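Local coordinates for protein putative monooxygenase Rv0793 (Mycobacterium tuberculosis, PDB 1Y0H) that is a putative homodimeric monooxygenase that might take part in antibiotic biosynthesis or may scavenge reactive oxygen species to help the bacterium evade host defences, at residues 23-28 with 79-84; 34-39 with 69-74. All coordinates share one frame; numbering follows the deposited sequence.

Contact 1. Residues 23-28 with 79-84; sequences RALLDA and AQVGEL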
loop_
_atom_site.group_PDB
_atom_site.type_symbol
_atom_site.label_atom_id
_atom_site.label_comp_id
_atom_site.label_asym_id
_atom_site.label_seq_id
_atom_site.Cartn_x
_atom_site.Cartn_y
_atom_site.Cartn_z
ATOM N N ARG A 23 15.599 4.384 8.539
ATOM C CA ARG A 23 14.727 5.558 8.489
ATOM C C ARG A 23 15.422 6.722 7.775
ATOM O O ARG A 23 14.826 7.370 6.900
ATOM C CB ARG A 23 14.261 5.959 9.889
ATOM C CG ARG A 23 13.486 7.274 9.911
ATOM C CD ARG A 23 12.173 7.147 9.180
ATOM N NE ARG A 23 11.457 8.426 9.135
ATOM C CZ ARG A 23 10.734 8.930 10.131
ATOM N NH1 ARG A 23 10.129 10.105 9.963
ATOM N NH2 ARG A 23 10.594 8.271 11.280
ATOM N N ALA A 24 16.688 6.963 8.110
ATOM C CA ALA A 24 17.466 8.041 7.481
ATOM C C ALA A 24 17.650 7.835 5.977
ATOM O O ALA A 24 17.560 8.786 5.196
ATOM C CB ALA A 24 18.800 8.183 8.164
ATOM N N LEU A 25 17.901 6.587 5.586
ATOM C CA LEU A 25 18.058 6.226 4.179
ATOM C C LEU A 25 16.772 6.492 3.404
ATOM O O LEU A 25 16.792 7.081 2.312
ATOM C CB LEU A 25 18.472 4.760 4.051
ATOM C CG LEU A 25 18.897 4.337 2.649
ATOM C CD1 LEU A 25 20.275 4.896 2.311
ATOM C CD2 LEU A 25 18.914 2.819 2.572
ATOM N N LEU A 26 15.651 6.054 3.971
ATOM C CA LEU A 26 14.370 6.262 3.314
ATOM C C LEU A 26 13.958 7.736 3.347
ATOM O O LEU A 26 13.423 8.245 2.365
ATOM C CB LEU A 26 13.304 5.342 3.916
ATOM C CG LEU A 26 13.589 3.835 3.812
ATOM C CD1 LEU A 26 12.418 3.049 4.372
ATOM C CD2 LEU A 26 13.892 3.396 2.384
ATOM N N ASP A 27 14.251 8.435 4.443
ATOM C CA ASP A 27 13.948 9.865 4.541
ATOM C C ASP A 27 14.555 10.650 3.392
ATOM O O ASP A 27 13.912 11.549 2.842
ATOM C CB ASP A 27 14.478 10.466 5.851
ATOM C CG ASP A 27 13.593 10.168 7.061
ATOM O OD1 ASP A 27 12.419 9.777 6.914
ATOM O OD2 ASP A 27 14.091 10.349 8.206
ATOM N N ALA A 28 15.791 10.312 3.035
ATOM C CA ALA A 28 16.537 11.035 2.008
ATOM C C ALA A 28 15.944 10.861 0.608
ATOM O O ALA A 28 16.265 11.617 -0.303
ATOM C CB ALA A 28 17.994 10.613 2.019
ATOM N N ALA A 79 22.032 0.722 -3.413
ATOM C CA ALA A 79 23.377 0.283 -3.066
ATOM C C ALA A 79 23.569 0.008 -1.583
ATOM O O ALA A 79 24.534 -0.666 -1.204
ATOM C CB ALA A 79 24.392 1.327 -3.529
ATOM N N GLN A 80 22.672 0.532 -0.748
ATOM C CA GLN A 80 22.886 0.542 0.699
ATOM C C GLN A 80 21.809 -0.164 1.503
ATOM O O GLN A 80 22.039 -0.505 2.659
ATOM C CB GLN A 80 22.874 1.966 1.233
ATOM C CG GLN A 80 23.813 2.923 0.610
ATOM C CD GLN A 80 23.702 4.274 1.271
ATOM O OE1 GLN A 80 23.970 4.430 2.473
ATOM N NE2 GLN A 80 23.287 5.264 0.499
ATOM N N VAL A 81 20.615 -0.295 0.931
ATOM C CA VAL A 81 19.472 -0.728 1.729
ATOM C C VAL A 81 19.573 -2.152 2.289
ATOM O O VAL A 81 19.258 -2.386 3.473
ATOM C CB VAL A 81 18.123 -0.499 1.001
ATOM C CG1 VAL A 81 18.027 -1.327 -0.277
ATOM C CG2 VAL A 81 16.957 -0.771 1.953
ATOM N N GLY A 82 20.017 -3.092 1.459
ATOM C CA GLY A 82 19.992 -4.509 1.820
ATOM C C GLY A 82 20.755 -4.846 3.078
ATOM O O GLY A 82 20.365 -5.737 3.845
ATOM N N GLU A 83 21.835 -4.105 3.280
ATOM C CA GLU A 83 22.767 -4.296 4.381
ATOM C C GLU A 83 22.159 -3.931 5.740
ATOM O O GLU A 83 22.753 -4.227 6.781
ATOM C CB GLU A 83 24.022 -3.469 4.107
ATOM C CG GLU A 83 24.868 -3.959 2.900
ATOM C CD GLU A 83 24.216 -3.813 1.504
ATOM O OE1 GLU A 83 23.269 -3.015 1.312
ATOM O OE2 GLU A 83 24.677 -4.516 0.568
ATOM N N LEU A 84 20.989 -3.284 5.725
ATOM C CA LEU A 84 20.311 -2.867 6.959
ATOM C C LEU A 84 19.180 -3.808 7.367
ATOM O O LEU A 84 18.591 -3.650 8.439
ATOM C CB LEU A 84 19.740 -1.448 6.788
ATOM C CG LEU A 84 20.761 -0.381 6.370
ATOM C CD1 LEU A 84 20.073 0.938 6.159
ATOM C CD2 LEU A 84 21.800 -0.241 7.472
#
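Leu25 reaches from helix 19-35 into the loop that follows helix 72-78 and splits its two methyls between Gln80 and Val81. Leu25 CD1 lies against the amide of Gln80, 3.5 Å from Gln80 NE2 and almost as near to Gln80 CD, a van der Waals contact with the carboxamide. Leu25 CD2 meets the backbone of the loop at Val81 CA, 3.7 Å away, and the side chains of Leu25 and Val81 cross at about a right angle, with Leu25 CD2 3.8 Å from Val81 CB. The same methyl also touches Leu84, with Leu25 CD2 4.2 Å from Leu84 CD1. Leu25 holds CG anti to its amide nitrogen (chi1 -170°), which carries the fork off the helix and over the loop; the CA atoms of Leu25 and Val81 stay 7.5 Å apart. In this ferredoxin-like alpha+beta fold of the dimeric alpha-beta barrel clan, the contact joins the long first helix to the connection leading into the last strand, 90-96. The loop is shaped by a short 3-10 turn at 82-84, closed by Leu84 N bonding to Val81 O. Farther out, Gln80 NE2 is tied to Asn76 O, so the amide that meets Leu25 is held back to its own preceding helix. Val81 leans on Phe12 of strand 6-12 and on Val89, while Leu25 also packs on Tyr77. On another flank of the helix, Arg23 NE forms a salt bridge to Asp27 OD1 at 2.8 Å, one helical turn on, and Arg23 packs on Leu97 of the second subunit.

Contact 2. Residues 34-39 with 69-74; sequences RAEDGC and RGSPHY. With ACT (acetate ion), chain D.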
loop_
_atom_site.group_PDB
_atom_site.type_symbol
_atom_site.label_atom_id
_atom_site.label_comp_id
_atom_site.label_asym_id
_atom_site.label_seq_id
_atom_site.Cartn_x
_atom_site.Cartn_y
_atom_site.Cartn_z
ATOM N N ARG A 34 9.392 12.891 -4.422
ATOM C CA ARG A 34 8.172 13.701 -4.566
ATOM C C ARG A 34 8.345 14.781 -5.633
ATOM O O ARG A 34 7.365 15.193 -6.245
ATOM C CB ARG A 34 7.741 14.335 -3.239
ATOM C CG ARG A 34 7.143 13.335 -2.266
ATOM C CD ARG A 34 6.721 14.029 -0.976
ATOM N NE ARG A 34 6.286 13.060 0.020
ATOM C CZ ARG A 34 6.180 13.303 1.321
ATOM N NH1 ARG A 34 6.466 14.505 1.818
ATOM N NH2 ARG A 34 5.770 12.335 2.127
ATOM N N ALA A 35 9.589 15.224 -5.842
ATOM C CA ALA A 35 9.908 16.267 -6.830
ATOM C C ALA A 35 9.890 15.774 -8.278
ATOM O O ALA A 35 9.839 16.591 -9.204
ATOM C CB ALA A 35 11.243 16.933 -6.510
ATOM N N GLU A 36 9.944 14.456 -8.462
ATOM C CA GLU A 36 9.823 13.856 -9.797
ATOM C C GLU A 36 8.510 14.258 -10.467
ATOM O O GLU A 36 7.431 14.125 -9.875
ATOM C CB GLU A 36 9.913 12.326 -9.719
ATOM C CG GLU A 36 11.263 11.765 -9.253
ATOM C CD GLU A 36 11.228 10.261 -8.933
ATOM O OE1 GLU A 36 10.271 9.562 -9.342
ATOM O OE2 GLU A 36 12.165 9.763 -8.261
ATOM N N ASP A 37 8.612 14.728 -11.713
ATOM C CA ASP A 37 7.452 15.131 -12.507
ATOM C C ASP A 37 6.374 14.049 -12.489
ATOM O O ASP A 37 5.179 14.340 -12.419
ATOM C CB ASP A 37 7.896 15.397 -13.946
ATOM C CG ASP A 37 6.819 16.048 -14.783
ATOM O OD1 ASP A 37 6.601 17.269 -14.626
ATOM O OD2 ASP A 37 6.200 15.347 -15.612
ATOM N N GLY A 38 6.818 12.797 -12.534
ATOM C CA GLY A 38 5.922 11.672 -12.653
ATOM C C GLY A 38 5.487 11.019 -11.362
ATOM O O GLY A 38 4.770 10.024 -11.398
ATOM N N CYS A 39 5.917 11.555 -10.223
ATOM C CA CYS A 39 5.530 10.998 -8.938
ATOM C C CYS A 39 4.273 11.695 -8.416
ATOM O O CYS A 39 4.297 12.907 -8.148
ATOM C CB CYS A 39 6.659 11.155 -7.912
ATOM S SG CYS A 39 6.229 10.444 -6.274
ATOM N N ARG A 69 13.426 4.549 -10.957
ATOM C CA ARG A 69 14.364 3.461 -10.725
ATOM C C ARG A 69 15.734 3.692 -11.356
ATOM O O ARG A 69 16.671 2.950 -11.063
ATOM C CB ARG A 69 13.759 2.154 -11.214
ATOM C CG ARG A 69 12.649 1.657 -10.319
ATOM C CD ARG A 69 11.943 0.485 -10.965
ATOM N NE ARG A 69 11.103 -0.189 -9.990
ATOM C CZ ARG A 69 10.317 -1.230 -10.250
ATOM N NH1 ARG A 69 10.234 -1.726 -11.473
ATOM N NH2 ARG A 69 9.610 -1.767 -9.265
ATOM N N GLY A 70 15.844 4.699 -12.226
ATOM C CA GLY A 70 17.131 5.079 -12.817
ATOM C C GLY A 70 17.768 6.321 -12.212
ATOM O O GLY A 70 18.857 6.746 -12.636
ATOM N N SER A 71 17.089 6.903 -11.232
ATOM C CA SER A 71 17.474 8.190 -10.649
ATOM C C SER A 71 18.666 8.074 -9.700
ATOM O O SER A 71 18.896 7.006 -9.120
ATOM C CB SER A 71 16.292 8.803 -9.905
ATOM O OG SER A 71 16.008 8.070 -8.727
ATOM N N PRO A 72 19.433 9.174 -9.535
ATOM C CA PRO A 72 20.590 9.155 -8.649
ATOM C C PRO A 72 20.213 8.818 -7.219
ATOM O O PRO A 72 20.953 8.097 -6.545
ATOM C CB PRO A 72 21.130 10.594 -8.740
ATOM C CG PRO A 72 20.653 11.084 -10.027
ATOM C CD PRO A 72 19.296 10.483 -10.204
ATOM N N HIS A 73 19.079 9.329 -6.751
ATOM C CA HIS A 73 18.658 9.029 -5.392
ATOM C C HIS A 73 18.290 7.553 -5.233
ATOM O O HIS A 73 18.662 6.934 -4.232
ATOM C CB HIS A 73 17.563 9.979 -4.878
ATOM C CG HIS A 73 16.463 10.243 -5.858
ATOM N ND1 HIS A 73 16.641 11.013 -6.987
ATOM C CD2 HIS A 73 15.158 9.879 -5.850
ATOM C CE1 HIS A 73 15.502 11.082 -7.650
ATOM N NE2 HIS A 73 14.587 10.403 -6.982
ATOM N N TYR A 74 17.600 6.981 -6.220
ATOM C CA TYR A 74 17.231 5.569 -6.135
ATOM C C TYR A 74 18.475 4.695 -6.148
ATOM O O TYR A 74 18.587 3.758 -5.369
ATOM C CB TYR A 74 16.280 5.156 -7.259
ATOM C CG TYR A 74 15.834 3.707 -7.184
ATOM C CD1 TYR A 74 14.713 3.338 -6.428
ATOM C CD2 TYR A 74 16.550 2.707 -7.836
ATOM C CE1 TYR A 74 14.295 2.011 -6.359
ATOM C CE2 TYR A 74 16.147 1.380 -7.769
ATOM C CZ TYR A 74 15.025 1.042 -7.030
ATOM O OH TYR A 74 14.622 -0.271 -6.962
HETATM C C ACT D . 12.963 -1.040 -4.388
HETATM O O ACT D . 12.295 -0.271 -3.644
HETATM O OXT ACT D . 12.602 -1.132 -5.589
HETATM C CH3 ACT D . 14.132 -1.817 -3.867
#
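Glu36 and Ser71 mark the closest backbone approach, their CA atoms 9.6 Å apart, with Glu36 opening a type I turn that Cys39 N closes on Glu36 O and Ser71 standing just before helix 72-78. The gap is bridged by side chains: His73 NE2 donates to Glu36 OE2 at 2.8 Å, with an N-H...O angle of 159°. The two side chains come from opposite directions. The carboxylate oxygen lies close to the imidazole plane, at the ring edge, and accepts the N-H through its anti lone pair, while the carboxylate itself is turned 45° from the ring. Glu36 is extended beyond CG, which carries OE2 across the gap. The chi1 of 45° in His73 sets CG between the backbone N and the carbonyl carbon and brings one ring face under Ser71 OG, which sits 3.2 Å above the plane near its centre. Glu36 OE2 has a second partner in His68 ND1, so one carboxylate oxygen joins two histidines. Ser71 OG accepts from Tyr74 N at 3.2 Å and also bonds to His68 O. Met29, Pro32 and Thr33 of helix 19-35 pack against His73. Beyond the bridge, Tyr74 OH donates to acetate OXT at 2.6 Å, the ion lying at the ring edge; it probably came from the crystallisation liquor. The arrangement is a His-carboxylate hydrogen bond beside a serine N-cap, linking the turn that follows helix 19-35 to the start of helix 72-78 in this ferredoxin-like fold.

How the contacts relate
Both contacts draw on helix 19-35 or its immediate continuation and pair it with the later helical region: contact 2 joins the turn that follows helix 19-35 to the start of helix 72-78, contact 1 the middle of helix 19-35 to the loop after helix 72-78. Their centres are 16 Å apart and their nearest atoms about 5 Å, without touching. Along the chain the order is 23-28, 34-39, 69-74, 79-84, so contact 2 falls between the two halves of contact 1. Helix 72-78 is thus flanked by a hydrogen bond at its start and mainly apolar packing just beyond its end, within the helical layer accompanying the four-stranded antiparallel sheet.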